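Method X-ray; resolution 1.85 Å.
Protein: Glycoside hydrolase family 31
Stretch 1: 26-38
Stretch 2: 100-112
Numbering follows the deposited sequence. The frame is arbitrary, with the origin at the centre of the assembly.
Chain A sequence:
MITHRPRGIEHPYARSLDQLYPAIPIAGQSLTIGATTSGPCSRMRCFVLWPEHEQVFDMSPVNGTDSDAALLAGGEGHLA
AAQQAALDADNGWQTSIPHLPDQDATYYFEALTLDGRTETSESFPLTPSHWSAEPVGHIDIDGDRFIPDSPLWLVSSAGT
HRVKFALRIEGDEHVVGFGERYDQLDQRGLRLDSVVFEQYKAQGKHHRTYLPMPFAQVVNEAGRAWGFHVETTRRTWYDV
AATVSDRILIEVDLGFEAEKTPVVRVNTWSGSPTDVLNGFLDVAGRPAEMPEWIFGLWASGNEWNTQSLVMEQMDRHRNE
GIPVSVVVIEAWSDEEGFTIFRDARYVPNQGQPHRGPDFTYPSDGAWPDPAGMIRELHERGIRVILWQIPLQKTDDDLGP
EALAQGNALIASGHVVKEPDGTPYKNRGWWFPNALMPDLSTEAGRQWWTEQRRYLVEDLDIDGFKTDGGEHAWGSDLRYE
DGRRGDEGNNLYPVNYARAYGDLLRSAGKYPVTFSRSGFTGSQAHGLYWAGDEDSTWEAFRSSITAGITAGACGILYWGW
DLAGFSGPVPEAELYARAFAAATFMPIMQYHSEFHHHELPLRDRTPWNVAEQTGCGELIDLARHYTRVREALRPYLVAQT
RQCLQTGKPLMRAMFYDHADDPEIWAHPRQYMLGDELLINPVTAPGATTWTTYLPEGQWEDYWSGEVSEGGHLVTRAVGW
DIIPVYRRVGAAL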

# COMPACT_ATOMS: atom_id res chain seq x y z
N ILE A 26 21.85 -5.99 -20.84
CA ILE A 26 23.15 -6.25 -20.23
C ILE A 26 23.97 -7.10 -21.20
O ILE A 26 23.54 -8.17 -21.62
N ALA A 27 25.15 -6.59 -21.56
CA ALA A 27 26.09 -7.30 -22.45
C ALA A 27 26.43 -8.68 -21.89
O ALA A 27 26.59 -8.84 -20.67
N GLY A 28 26.51 -9.67 -22.77
CA GLY A 28 26.84 -11.04 -22.38
C GLY A 28 25.69 -11.88 -21.82
O GLY A 28 25.87 -13.08 -21.61
N GLN A 29 24.53 -11.27 -21.57
CA GLN A 29 23.34 -11.98 -21.09
C GLN A 29 22.37 -12.09 -22.27
O GLN A 29 22.58 -11.46 -23.30
N SER A 30 21.31 -12.87 -22.11
CA SER A 30 20.28 -12.97 -23.14
C SER A 30 19.45 -11.68 -23.16
O SER A 30 19.30 -11.01 -22.13
N LEU A 31 18.96 -11.33 -24.35
CA LEU A 31 18.05 -10.21 -24.53
C LEU A 31 16.86 -10.73 -25.33
O LEU A 31 17.03 -11.18 -26.46
N THR A 32 15.66 -10.65 -24.74
CA THR A 32 14.41 -10.99 -25.42
C THR A 32 13.80 -9.72 -25.98
O THR A 32 13.70 -8.72 -25.27
N ILE A 33 13.39 -9.76 -27.25
CA ILE A 33 12.86 -8.60 -27.95
C ILE A 33 11.42 -8.88 -28.36
O ILE A 33 11.18 -9.80 -29.14
N GLY A 34 10.49 -8.06 -27.86
CA GLY A 34 9.06 -8.16 -28.15
C GLY A 34 8.50 -6.97 -28.92
O GLY A 34 8.94 -5.84 -28.75
N ALA A 35 7.52 -7.24 -29.78
CA ALA A 35 6.75 -6.20 -30.47
C ALA A 35 5.35 -6.74 -30.72
O ALA A 35 5.16 -7.95 -30.77
N THR A 36 4.37 -5.84 -30.82
CA THR A 36 3.03 -6.22 -31.18
C THR A 36 2.60 -5.51 -32.48
O THR A 36 3.13 -4.46 -32.84
N THR A 37 1.64 -6.13 -33.16
CA THR A 37 1.00 -5.57 -34.33
C THR A 37 -0.48 -5.32 -34.02
O THR A 37 -1.12 -6.14 -33.36
N SER A 38 -0.99 -4.18 -34.49
CA SER A 38 -2.39 -3.79 -34.28
C SER A 38 -3.34 -4.68 -35.06
O SER A 38 -4.44 -4.99 -34.59
N LEU A 100 24.34 -11.11 -25.60
CA LEU A 100 24.29 -9.80 -26.23
C LEU A 100 25.68 -9.21 -26.41
O LEU A 100 26.40 -9.03 -25.42
N PRO A 101 26.09 -8.90 -27.65
CA PRO A 101 27.41 -8.27 -27.82
C PRO A 101 27.51 -6.94 -27.09
O PRO A 101 26.51 -6.21 -26.99
N ASP A 102 28.70 -6.61 -26.59
CA ASP A 102 28.95 -5.31 -25.95
C ASP A 102 29.29 -4.26 -27.01
O ASP A 102 30.37 -3.68 -27.01
N GLN A 103 28.35 -4.02 -27.92
CA GLN A 103 28.51 -3.02 -28.98
C GLN A 103 27.18 -2.29 -29.09
O GLN A 103 26.11 -2.92 -29.00
N ASP A 104 27.22 -0.97 -29.27
CA ASP A 104 26.00 -0.21 -29.48
C ASP A 104 25.42 -0.48 -30.87
O ASP A 104 26.15 -0.80 -31.81
N ALA A 105 24.10 -0.38 -30.96
CA ALA A 105 23.38 -0.72 -32.18
C ALA A 105 22.10 0.07 -32.27
O ALA A 105 21.73 0.82 -31.36
N THR A 106 21.41 -0.12 -33.38
CA THR A 106 20.06 0.37 -33.54
C THR A 106 19.21 -0.80 -34.05
O THR A 106 19.76 -1.73 -34.66
N TYR A 107 17.91 -0.79 -33.79
CA TYR A 107 17.05 -1.85 -34.33
C TYR A 107 15.70 -1.31 -34.75
O TYR A 107 15.27 -0.25 -34.30
N TYR A 108 15.06 -2.04 -35.67
CA TYR A 108 13.71 -1.72 -36.10
C TYR A 108 12.99 -3.00 -36.51
O TYR A 108 13.62 -4.05 -36.67
N PHE A 109 11.68 -2.89 -36.66
CA PHE A 109 10.84 -4.03 -36.98
C PHE A 109 10.17 -3.84 -38.33
O PHE A 109 9.87 -2.72 -38.71
N GLU A 110 9.92 -4.95 -39.01
CA GLU A 110 9.22 -4.96 -40.27
C GLU A 110 8.21 -6.10 -40.27
O GLU A 110 8.57 -7.26 -40.04
N ALA A 111 6.94 -5.77 -40.53
CA ALA A 111 5.87 -6.77 -40.56
C ALA A 111 5.24 -6.85 -41.94
O ALA A 111 5.22 -5.86 -42.66
N LEU A 112 4.72 -8.03 -42.27
CA LEU A 112 3.89 -8.22 -43.46
C LEU A 112 2.47 -8.56 -42.99
O LEU A 112 2.24 -9.58 -42.31

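A recurrent principle of packing between β strands is that polar backbone groups are paired where two segments run edge to edge, while the side chains between facing strands are left almost purely apolar. The two stretches of this family 31 glycoside hydrolase illustrate both halves of the rule.

The polar half lies at the loop end. Ile-26 to Gln-29 form a type II β turn, closed by a hydrogen bond from Gln-29 N to Ile-26 O (3.3 Å). Gly-28, with a positive phi of 81° that favours glycine, presents its amide to the other stretch: Gly-28 N donates to Leu-100 O at 2.7 Å and a nearly straight 168°. Leu-100 returns the arrangement, its own N donating to Gln-29 O at 2.9 Å. Both backbone polar groups of Leu-100 are thus satisfied by the turn, and Leu-100 O also receives a CA-H...O contact from Ala-27 CA (3.5 Å). No side-chain donor or acceptor takes part in a hydrogen bond across the interface.

With its backbone so held, Leu-100 has more of its area covered by the other stretch than any other residue here. Its side chain, t at chi1 and p at chi2, brings CD2 to 3.8 Å from Ile-26 O and CD1 to 3.9 Å from CD2 of Leu-31, which adopts the same t, p rotamer. Nearby, Ala-27 CB rests 3.7 Å from Asp-102 CB, with Asp-102 CG and OD1 following at 3.8 and 4.0 Å from the same methyl.

Farther along, strands 31-37 and 105-112 run in broadly the same direction, inclined by 40° and 9.4 Å apart at closest approach, so side chains must fill the gap. Alternation along strand 31-37 sends Leu-31, Ile-33, Ala-35 and Thr-37 toward the partner; Tyr-107, Phe-109 and Ala-111 answer from the other side. Phe-109 (chi1 m, chi2 -85°) is the centrepiece. Ala-35 CB sits over one face of its ring, 4.0 Å from the centroid and 10° off the normal, a CH-π contact, whereas Ile-33 (m, t) meets the edge, CG2 lying 3.6 Å from Phe-109 CZ.

The polar side chains on these inward positions find their partners outside the contact. Thr-37 (p) places CG2 4.3 Å from Ala-111 CB, while its OG1 is hydrogen-bonded to a residue flanking one of the stretches. Tyr-107 (p) points toward the other strand without close contact, its OH satisfied elsewhere in the structure. The space between the strands therefore stays apolar without leaving these hydroxyls unpaired.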

# COMPACT_ATOMS: atom_id res chain seq x y z
CB ILE A 26 23.00 -6.92 -18.83
CG1 ILE A 26 22.30 -5.94 -17.88
CG2 ILE A 26 24.36 -7.31 -18.27
CD1 ILE A 26 22.12 -6.44 -16.47
CB ALA A 27 27.36 -6.50 -22.64
CB GLN A 29 22.65 -11.19 -19.99
CG GLN A 29 23.37 -11.12 -18.66
CD GLN A 29 22.46 -10.60 -17.54
OE1 GLN A 29 21.25 -10.39 -17.72
NE2 GLN A 29 23.05 -10.40 -16.38
CB SER A 30 19.36 -14.16 -22.90
OG SER A 30 18.56 -13.94 -21.76
CB LEU A 31 18.73 -9.08 -25.30
CG LEU A 31 17.87 -7.83 -25.52
CD1 LEU A 31 17.41 -7.25 -24.19
CD2 LEU A 31 18.58 -6.77 -26.36
CB THR A 32 13.41 -11.65 -24.45
OG1 THR A 32 14.02 -12.82 -23.91
CG2 THR A 32 12.13 -12.05 -25.13
CB ILE A 33 13.69 -8.29 -29.21
CG1 ILE A 33 15.15 -8.03 -28.82
CG2 ILE A 33 13.13 -7.08 -29.94
CD1 ILE A 33 16.10 -8.00 -29.98
CB ALA A 35 7.41 -5.81 -31.79
CB THR A 36 2.01 -5.90 -30.08
OG1 THR A 36 1.95 -4.49 -29.88
CG2 THR A 36 2.39 -6.58 -28.76
CB THR A 37 1.15 -6.51 -35.53
OG1 THR A 37 0.58 -7.79 -35.22
CG2 THR A 37 2.61 -6.72 -35.87
CB SER A 38 -2.62 -2.33 -34.67
OG SER A 38 -2.44 -2.13 -36.07
CB LEU A 100 23.44 -8.85 -25.39
CG LEU A 100 23.15 -7.48 -26.01
CD1 LEU A 100 22.24 -7.60 -27.22
CD2 LEU A 100 22.53 -6.58 -24.94
CB PRO A 101 27.49 -8.06 -29.34
CG PRO A 101 26.61 -9.09 -29.93
CD PRO A 101 25.49 -9.30 -28.94
CB ASP A 102 30.07 -5.43 -24.89
CG ASP A 102 30.11 -4.24 -23.93
OD1 ASP A 102 29.32 -3.28 -24.08
OD2 ASP A 102 30.93 -4.25 -22.99
CB GLN A 103 28.85 -3.68 -30.33
CG GLN A 103 30.05 -4.61 -30.32
CD GLN A 103 30.27 -5.33 -31.65
OE1 GLN A 103 29.58 -5.06 -32.64
NE2 GLN A 103 31.24 -6.25 -31.69
CB ASP A 104 26.23 1.28 -29.28
CG ASP A 104 26.58 1.64 -27.86
OD1 ASP A 104 26.42 0.78 -26.96
OD2 ASP A 104 27.02 2.78 -27.64
CB ALA A 105 23.08 -2.22 -32.20
CB THR A 106 20.05 1.61 -34.47
OG1 THR A 106 18.76 2.22 -34.42
CG2 THR A 106 20.35 1.24 -35.88
CB TYR A 107 16.89 -3.04 -33.35
CG TYR A 107 16.25 -2.69 -32.02
CD1 TYR A 107 17.00 -2.18 -30.97
CD2 TYR A 107 14.87 -2.84 -31.82
CE1 TYR A 107 16.41 -1.82 -29.77
CE2 TYR A 107 14.27 -2.49 -30.62
CZ TYR A 107 15.04 -1.99 -29.58
OH TYR A 107 14.44 -1.62 -28.39
CB TYR A 108 13.73 -0.69 -37.23
CG TYR A 108 14.26 -1.17 -38.58
CD1 TYR A 108 13.41 -1.74 -39.52
CD2 TYR A 108 15.61 -1.02 -38.92
CE1 TYR A 108 13.89 -2.17 -40.75
CE2 TYR A 108 16.10 -1.46 -40.14
CZ TYR A 108 15.22 -2.02 -41.05
OH TYR A 108 15.67 -2.46 -42.25
CB PHE A 109 9.77 -4.21 -35.92
CG PHE A 109 10.34 -4.40 -34.54
CD1 PHE A 109 10.73 -5.67 -34.10
CD2 PHE A 109 10.50 -3.32 -33.69
CE1 PHE A 109 11.25 -5.84 -32.83
CE2 PHE A 109 11.05 -3.48 -32.44
CZ PHE A 109 11.41 -4.74 -32.00
CB GLU A 110 10.24 -5.12 -41.39
CG GLU A 110 9.76 -4.69 -42.74
CD GLU A 110 10.76 -5.06 -43.82
OE1 GLU A 110 11.58 -4.20 -44.18
OE2 GLU A 110 10.74 -6.23 -44.26
CB ALA A 111 4.79 -6.39 -39.54
CB LEU A 112 4.44 -9.32 -44.36
CG LEU A 112 3.78 -9.49 -45.73
CD1 LEU A 112 4.02 -8.27 -46.61
CD2 LEU A 112 4.30 -10.74 -46.41